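Local coordinates for protein Phospholipase/Carboxylesterase (Dyadobacter fermentans, PDB 4H0C) that probably hydrolyses carboxylic esters, perhaps including palmitoyl thioesters on proteins, as a member of the alpha/beta-hydrolase superfamily, at residues 24-29 with 86-91; 37-42 with 52-57; 80-85 with 114-119. All coordinates share one frame; numbering follows the deposited sequence.

Contact 1 of 3, residues 24-29 with 86-91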
# COMPACT_ATOMS: atom_id res chain seq x y z
N ALA A 24 -6.47 -6.82 10.93
CA ALA A 24 -6.64 -7.14 9.52
C ALA A 24 -5.54 -6.51 8.74
O ALA A 24 -4.95 -5.52 9.19
CB ALA A 24 -7.97 -6.65 9.00
N VAL A 25 -5.27 -7.06 7.57
CA VAL A 25 -4.27 -6.45 6.69
C VAL A 25 -4.81 -6.44 5.26
O VAL A 25 -5.36 -7.45 4.80
CB VAL A 25 -2.88 -7.16 6.74
CG1 VAL A 25 -2.97 -8.63 6.30
CG2 VAL A 25 -1.88 -6.40 5.86
N VAL A 26 -4.71 -5.28 4.62
CA VAL A 26 -5.07 -5.10 3.23
C VAL A 26 -3.77 -5.23 2.43
O VAL A 26 -2.85 -4.44 2.63
CB VAL A 26 -5.70 -3.71 2.99
CG1 VAL A 26 -6.00 -3.53 1.51
CG2 VAL A 26 -6.94 -3.54 3.85
N MSE A 27 -3.69 -6.24 1.54
CA MSE A 27 -2.46 -6.52 0.79
C MSE A 27 -2.70 -6.20 -0.68
O MSE A 27 -3.67 -6.68 -1.27
CB MSE A 27 -2.03 -7.98 0.98
CG MSE A 27 -1.94 -8.36 2.46
SE MSE A 27 -1.20 -10.10 2.70
CE MSE A 27 0.66 -9.73 2.25
N LEU A 28 -1.81 -5.41 -1.27
CA LEU A 28 -2.00 -4.89 -2.62
C LEU A 28 -0.85 -5.36 -3.51
O LEU A 28 0.31 -5.00 -3.28
CB LEU A 28 -2.14 -3.35 -2.61
CG LEU A 28 -3.30 -2.81 -1.73
CD1 LEU A 28 -3.27 -1.29 -1.65
CD2 LEU A 28 -4.66 -3.26 -2.27
N HIS A 29 -1.21 -6.16 -4.51
CA HIS A 29 -0.26 -6.72 -5.46
C HIS A 29 0.29 -5.69 -6.43
O HIS A 29 -0.27 -4.58 -6.60
CB HIS A 29 -0.88 -7.89 -6.23
CG HIS A 29 -1.98 -7.49 -7.21
ND1 HIS A 29 -1.73 -6.91 -8.43
CD2 HIS A 29 -3.36 -7.69 -7.15
CE1 HIS A 29 -2.91 -6.73 -9.08
NE2 HIS A 29 -3.91 -7.19 -8.29
N GLY A 86 -10.89 1.38 -0.61
CA GLY A 86 -11.84 1.97 0.34
C GLY A 86 -12.99 1.02 0.68
O GLY A 86 -13.45 0.97 1.83
N GLU A 87 -13.51 0.31 -0.32
CA GLU A 87 -14.54 -0.73 -0.09
C GLU A 87 -14.04 -1.83 0.86
O GLU A 87 -14.77 -2.27 1.77
CB GLU A 87 -15.03 -1.34 -1.41
CG GLU A 87 -16.06 -2.46 -1.26
CD GLU A 87 -17.27 -2.08 -0.41
OE1 GLU A 87 -17.86 -1.01 -0.65
OE2 GLU A 87 -17.63 -2.84 0.51
N VAL A 88 -12.80 -2.28 0.62
CA VAL A 88 -12.20 -3.31 1.47
C VAL A 88 -12.09 -2.82 2.91
O VAL A 88 -12.52 -3.52 3.85
CB VAL A 88 -10.80 -3.75 0.94
CG1 VAL A 88 -10.09 -4.65 1.96
CG2 VAL A 88 -10.92 -4.42 -0.43
N VAL A 89 -11.55 -1.60 3.09
CA VAL A 89 -11.48 -0.99 4.44
C VAL A 89 -12.86 -0.90 5.09
O VAL A 89 -13.02 -1.28 6.27
CB VAL A 89 -10.76 0.38 4.45
CG1 VAL A 89 -10.87 1.04 5.83
CG2 VAL A 89 -9.29 0.22 3.99
N ALA A 90 -13.85 -0.43 4.33
CA ALA A 90 -15.21 -0.35 4.83
C ALA A 90 -15.75 -1.71 5.27
O ALA A 90 -16.39 -1.83 6.32
CB ALA A 90 -16.14 0.28 3.79
N GLU A 91 -15.50 -2.74 4.46
CA GLU A 91 -15.95 -4.11 4.83
C GLU A 91 -15.33 -4.58 6.15
O GLU A 91 -16.04 -5.09 7.04
CB GLU A 91 -15.64 -5.10 3.70
CG GLU A 91 -16.54 -4.95 2.49
CD GLU A 91 -16.37 -6.06 1.45
OE1 GLU A 91 -16.76 -5.83 0.29
OE2 GLU A 91 -15.84 -7.14 1.79
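Val26 of strand 23-28 meets Val88 and Val89 of helix 77-94 in a small, wholly apolar contact that buries 95 Å² in all. The main touch is tip to tip between two branched side chains: Val26 CG2 lies 3.8 Å from Val88 CG1, each side chain pointing toward the other segment. Val26 carries CG1 anti to its own nitrogen (chi1 177°), which leaves CG2 beside that nitrogen and facing the helix. A second, looser touch comes from the next residue along the helix, where Val89 CG2 approaches the same Val26 methyl at 4.4 Å. One methyl of the strand therefore meets two successive helix residues, and the backbones stay well apart, with 7.6 Å between Val26 CA and Val88 CA.

No hydrogen bond crosses the contact. The polar backbone groups are engaged in the sheet and in the helix: Val26 pairs with Tyr103 of the adjacent strand 102-107, and in the helix Ala90 N donates to Gly86 O at 2.9 Å. All three valines are buried, and their surroundings continue the apolar layer, with Ile92 also touching Val26, Tyr53 touching Val88 and Tyr117 touching Val89. Helix against sheet through beta-branched residues, on a strand hydrogen-bonded to neighbours at both edges, is the core packing of the alpha/beta-hydrolase fold.

Contact 2 of 3, residues 37-42 with 52-57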
# COMPACT_ATOMS: atom_id res chain seq x y z
N ASP A 37 -0.96 -14.28 -5.32
CA ASP A 37 0.49 -14.04 -5.24
C ASP A 37 0.81 -13.31 -3.94
O ASP A 37 1.46 -13.87 -3.06
CB ASP A 37 0.98 -13.15 -6.40
CG ASP A 37 1.05 -13.88 -7.73
OD1 ASP A 37 1.19 -15.11 -7.74
OD2 ASP A 37 0.97 -13.18 -8.78
N ILE A 38 0.32 -12.08 -3.83
CA ILE A 38 0.66 -11.18 -2.73
C ILE A 38 0.34 -11.79 -1.36
O ILE A 38 1.08 -11.58 -0.40
CB ILE A 38 0.08 -9.74 -2.91
CG1 ILE A 38 0.89 -8.68 -2.13
CG2 ILE A 38 -1.41 -9.65 -2.53
CD1 ILE A 38 2.31 -8.47 -2.60
N ILE A 39 -0.75 -12.56 -1.28
CA ILE A 39 -1.12 -13.25 -0.03
C ILE A 39 -0.02 -14.21 0.43
O ILE A 39 0.20 -14.38 1.63
CB ILE A 39 -2.46 -13.96 -0.17
CG1 ILE A 39 -3.57 -12.91 -0.17
CG2 ILE A 39 -2.67 -14.98 0.95
CD1 ILE A 39 -4.96 -13.47 -0.42
N SER A 40 0.71 -14.79 -0.52
CA SER A 40 1.75 -15.75 -0.13
C SER A 40 2.87 -15.11 0.70
O SER A 40 3.70 -15.82 1.28
CB SER A 40 2.31 -16.49 -1.34
OG SER A 40 3.03 -15.60 -2.16
N LEU A 41 2.90 -13.77 0.76
CA LEU A 41 3.87 -13.09 1.64
C LEU A 41 3.59 -13.39 3.11
O LEU A 41 4.45 -13.16 3.96
CB LEU A 41 3.93 -11.58 1.41
CG LEU A 41 4.71 -11.09 0.18
CD1 LEU A 41 4.42 -9.63 -0.12
CD2 LEU A 41 6.21 -11.33 0.27
N GLN A 42 2.41 -13.93 3.42
CA GLN A 42 2.12 -14.32 4.80
C GLN A 42 3.03 -15.46 5.28
O GLN A 42 3.12 -15.72 6.47
CB GLN A 42 0.66 -14.73 4.95
CG GLN A 42 0.32 -16.09 4.36
CD GLN A 42 -1.15 -16.40 4.57
OE1 GLN A 42 -1.62 -16.42 5.69
NE2 GLN A 42 -1.86 -16.65 3.49
N ILE A 52 -6.76 -11.48 6.38
CA ILE A 52 -6.05 -10.96 5.19
C ILE A 52 -7.06 -10.72 4.07
O ILE A 52 -7.81 -11.63 3.71
CB ILE A 52 -4.96 -11.94 4.72
CG1 ILE A 52 -3.88 -12.12 5.81
CG2 ILE A 52 -4.40 -11.55 3.35
CD1 ILE A 52 -3.01 -13.35 5.59
N TYR A 53 -7.10 -9.48 3.58
CA TYR A 53 -7.88 -9.12 2.39
C TYR A 53 -6.95 -8.66 1.29
O TYR A 53 -6.13 -7.78 1.51
CB TYR A 53 -8.79 -7.92 2.72
CG TYR A 53 -10.00 -8.28 3.56
CD1 TYR A 53 -11.29 -8.15 3.04
CD2 TYR A 53 -9.85 -8.72 4.87
CE1 TYR A 53 -12.41 -8.47 3.80
CE2 TYR A 53 -10.97 -9.06 5.64
CZ TYR A 53 -12.25 -8.93 5.09
OH TYR A 53 -13.37 -9.25 5.81
N ALA A 54 -7.09 -9.23 0.09
CA ALA A 54 -6.27 -8.82 -1.04
C ALA A 54 -7.19 -8.60 -2.25
O ALA A 54 -7.69 -9.57 -2.83
CB ALA A 54 -5.22 -9.88 -1.35
N PRO A 55 -7.44 -7.33 -2.62
CA PRO A 55 -8.29 -7.11 -3.79
C PRO A 55 -7.51 -7.42 -5.05
O PRO A 55 -6.29 -7.21 -5.09
CB PRO A 55 -8.63 -5.60 -3.72
CG PRO A 55 -7.53 -4.99 -2.92
CD PRO A 55 -7.11 -6.06 -1.92
N GLN A 56 -8.19 -7.94 -6.07
CA GLN A 56 -7.54 -8.25 -7.34
C GLN A 56 -7.80 -7.13 -8.35
O GLN A 56 -8.96 -6.79 -8.59
CB GLN A 56 -8.08 -9.58 -7.91
CG GLN A 56 -7.64 -9.85 -9.34
CD GLN A 56 -6.16 -10.19 -9.44
OE1 GLN A 56 -5.66 -11.06 -8.71
NE2 GLN A 56 -5.45 -9.50 -10.35
N ALA A 57 -6.73 -6.63 -8.97
CA ALA A 57 -6.87 -5.59 -9.99
C ALA A 57 -7.39 -6.16 -11.30
O ALA A 57 -6.96 -7.23 -11.75
CB ALA A 57 -5.56 -4.85 -10.22
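Ile39, Ile38 and Gln42 lie against Ile52 and Ala54, two strand residues on the same face of strand 50-55, and the contact buries 204 Å². Its apolar part centres on Ile39. With CG1 beside the backbone nitrogen (chi1 -73°) and the chain then extended, Ile39 lays its longer branch over Ala54: CG1 is 3.6 Å and CD1 3.7 Å from Ala54 CB. The same Ile39 CG1 also reaches Ile52 CG2 at 3.9 Å, the two isoleucines crossing at a slant. Ile38 adds a lighter touch from another side, its CG2 methyl 4.0 Å from Ala54 CB, while the rest of its chain leads off.

Gln42 brings a polar group to the margin of this patch. Its amide lies by the end of Ile52, with OE1 3.4 Å from Ile52 CD1 in a van der Waals contact, and NE2 is hydrogen-bonded to Ser14 of strand 11-15. No hydrogen bond joins the two segments. Within 37-42, Asp37 O accepts from both Ser40 N and Ser40 OG, so two donors of one residue grip that carbonyl oxygen.

The contact belongs to the beta-alpha-beta unit of strand 23-28, helix 35-39 and strand 50-55. Ile52 also touches Val25 and Met27 of strand 23-28, Ile39 reaches Ile12 of strand 11-15, and on the opposite face of strand 50-55 Tyr53 touches Val88 and Ile92 of helix 77-94.

Contact 3 of 3, residues 80-85 with 114-119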
# COMPACT_ATOMS: atom_id res chain seq x y z
N SER A 80 -10.76 4.36 -9.55
CA SER A 80 -11.43 3.07 -9.37
C SER A 80 -10.64 2.18 -8.40
O SER A 80 -11.23 1.49 -7.56
CB SER A 80 -11.61 2.36 -10.71
OG SER A 80 -12.52 1.28 -10.55
N ALA A 81 -9.32 2.19 -8.54
CA ALA A 81 -8.45 1.42 -7.62
C ALA A 81 -8.62 1.92 -6.17
O ALA A 81 -8.80 1.11 -5.23
CB ALA A 81 -6.99 1.48 -8.08
N LEU A 82 -8.62 3.25 -5.99
CA LEU A 82 -8.77 3.85 -4.65
C LEU A 82 -10.13 3.50 -4.07
O LEU A 82 -10.24 3.19 -2.88
CB LEU A 82 -8.58 5.37 -4.70
CG LEU A 82 -7.15 5.82 -5.05
CD1 LEU A 82 -7.14 7.29 -5.47
CD2 LEU A 82 -6.21 5.58 -3.87
N ALA A 83 -11.17 3.53 -4.92
CA ALA A 83 -12.51 3.14 -4.48
C ALA A 83 -12.56 1.70 -3.95
O ALA A 83 -13.19 1.43 -2.91
CB ALA A 83 -13.53 3.32 -5.60
N LEU A 84 -11.89 0.79 -4.64
CA LEU A 84 -11.90 -0.62 -4.24
C LEU A 84 -11.18 -0.82 -2.90
O LEU A 84 -11.66 -1.57 -2.02
CB LEU A 84 -11.30 -1.50 -5.36
CG LEU A 84 -11.23 -3.03 -5.09
CD1 LEU A 84 -12.57 -3.65 -4.72
CD2 LEU A 84 -10.63 -3.79 -6.26
N VAL A 85 -10.04 -0.15 -2.72
CA VAL A 85 -9.31 -0.25 -1.43
C VAL A 85 -10.23 0.25 -0.34
O VAL A 85 -10.37 -0.37 0.73
CB VAL A 85 -7.98 0.52 -1.44
CG1 VAL A 85 -7.33 0.52 -0.05
CG2 VAL A 85 -7.06 -0.02 -2.54
N THR A 114 -0.98 1.81 -2.00
CA THR A 114 -1.07 1.79 -0.55
C THR A 114 -0.85 3.19 0.02
O THR A 114 -1.62 3.66 0.85
CB THR A 114 -0.04 0.82 0.08
OG1 THR A 114 -0.40 -0.53 -0.22
CG2 THR A 114 0.04 1.03 1.61
N LEU A 115 0.24 3.84 -0.41
CA LEU A 115 0.60 5.17 0.10
C LEU A 115 -0.45 6.20 -0.33
O LEU A 115 -0.85 7.03 0.47
CB LEU A 115 1.97 5.59 -0.41
CG LEU A 115 3.12 4.81 0.24
CD1 LEU A 115 4.39 5.18 -0.48
CD2 LEU A 115 3.24 5.11 1.75
N GLU A 116 -0.90 6.11 -1.58
CA GLU A 116 -1.85 7.09 -2.10
C GLU A 116 -3.18 6.97 -1.37
O GLU A 116 -3.77 7.97 -0.96
CB GLU A 116 -2.04 6.92 -3.61
CG GLU A 116 -2.83 8.04 -4.30
CD GLU A 116 -2.19 9.43 -4.21
OE1 GLU A 116 -0.94 9.54 -4.04
OE2 GLU A 116 -2.96 10.42 -4.33
N TYR A 117 -3.64 5.73 -1.14
CA TYR A 117 -4.89 5.55 -0.43
C TYR A 117 -4.82 6.03 1.02
O TYR A 117 -5.70 6.76 1.49
CB TYR A 117 -5.39 4.09 -0.46
CG TYR A 117 -6.62 3.95 0.42
CD1 TYR A 117 -7.87 4.29 -0.08
CD2 TYR A 117 -6.51 3.58 1.77
CE1 TYR A 117 -9.00 4.21 0.73
CE2 TYR A 117 -7.64 3.50 2.58
CZ TYR A 117 -8.88 3.83 2.06
OH TYR A 117 -10.00 3.77 2.84
N THR A 118 -3.79 5.60 1.72
CA THR A 118 -3.71 5.89 3.14
C THR A 118 -3.48 7.39 3.40
O THR A 118 -3.91 7.88 4.40
CB THR A 118 -2.68 5.04 3.89
OG1 THR A 118 -1.42 5.17 3.25
CG2 THR A 118 -3.11 3.56 3.87
N THR A 119 -2.78 8.07 2.49
CA THR A 119 -2.46 9.49 2.64
C THR A 119 -3.66 10.39 2.23
O THR A 119 -3.86 11.48 2.79
CB THR A 119 -1.14 9.81 1.92
OG1 THR A 119 -0.16 8.85 2.36
CG2 THR A 119 -0.62 11.21 2.27
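Tyr117 projects from helix 109-120 onto Leu82 and Val85 of helix 77-94, and it gives up more surface than any other residue here. At the base, CB lies 3.8 Å from Leu82 CD2, the same methyl that rests 3.7 Å from Tyr117 CA and so packs on the helix backbone. Beyond CB, CG stands anti to the backbone nitrogen (chi1 174°), sending the ring across to the other helix. There CG is met by Val85 CG1 at 3.5 Å; CD1 and CD2 lie beneath the same methyl, with CE1 and CE2 a little further from it. Val85 CG1 sits over one ring face, 3.6 Å from the centroid and 16° off the normal, which makes a CH-pi contact. CD1 also passes Leu82 O at 3.8 Å, and CE1 slightly further off, an oblique approach without a hydrogen bond. At the far end, OH packs beside Gly86 and Val89 of helix 77-94.

Glu116 touches Leu82 CD2 with CG, at 4.2 Å, and with its backbone carbonyl carbon; its carboxylate is turned to Arg120 in a salt bridge and to Tyr145 and Ile136 in hydrogen bonds.

The axes of segments 80-85 and 114-119 cross at -67° and come within 10.1 Å of each other. Leu113, a turn before Tyr117, extends the interface by touching Ala81, Leu82 and Val85, while Thr114 and Thr118 pack helix 109-120 on Ile128 of strand 127-131.

How the contacts relate
All three contacts are buried and none is bridged by a hydrogen bond, yet they join different layers. Contacts 1 and 2 pack helices on the adjacent strands 23-28 and 50-55, which are directly paired through Val25, Met27 and Tyr53; the helices lie on opposite faces of the sheet. Contact 3 joins helix to helix and shares helix 77-94 with contact 1, to which it is also tied by Leu28, packed on Val85 and Thr114. Aliphatic methyls alone make contact 1, a glutamine amide borders contact 2, and an aromatic face distinguishes contact 3. Contacts 2 and 3, about 15 Å apart between centres, still meet where Pro55 packs on Leu84.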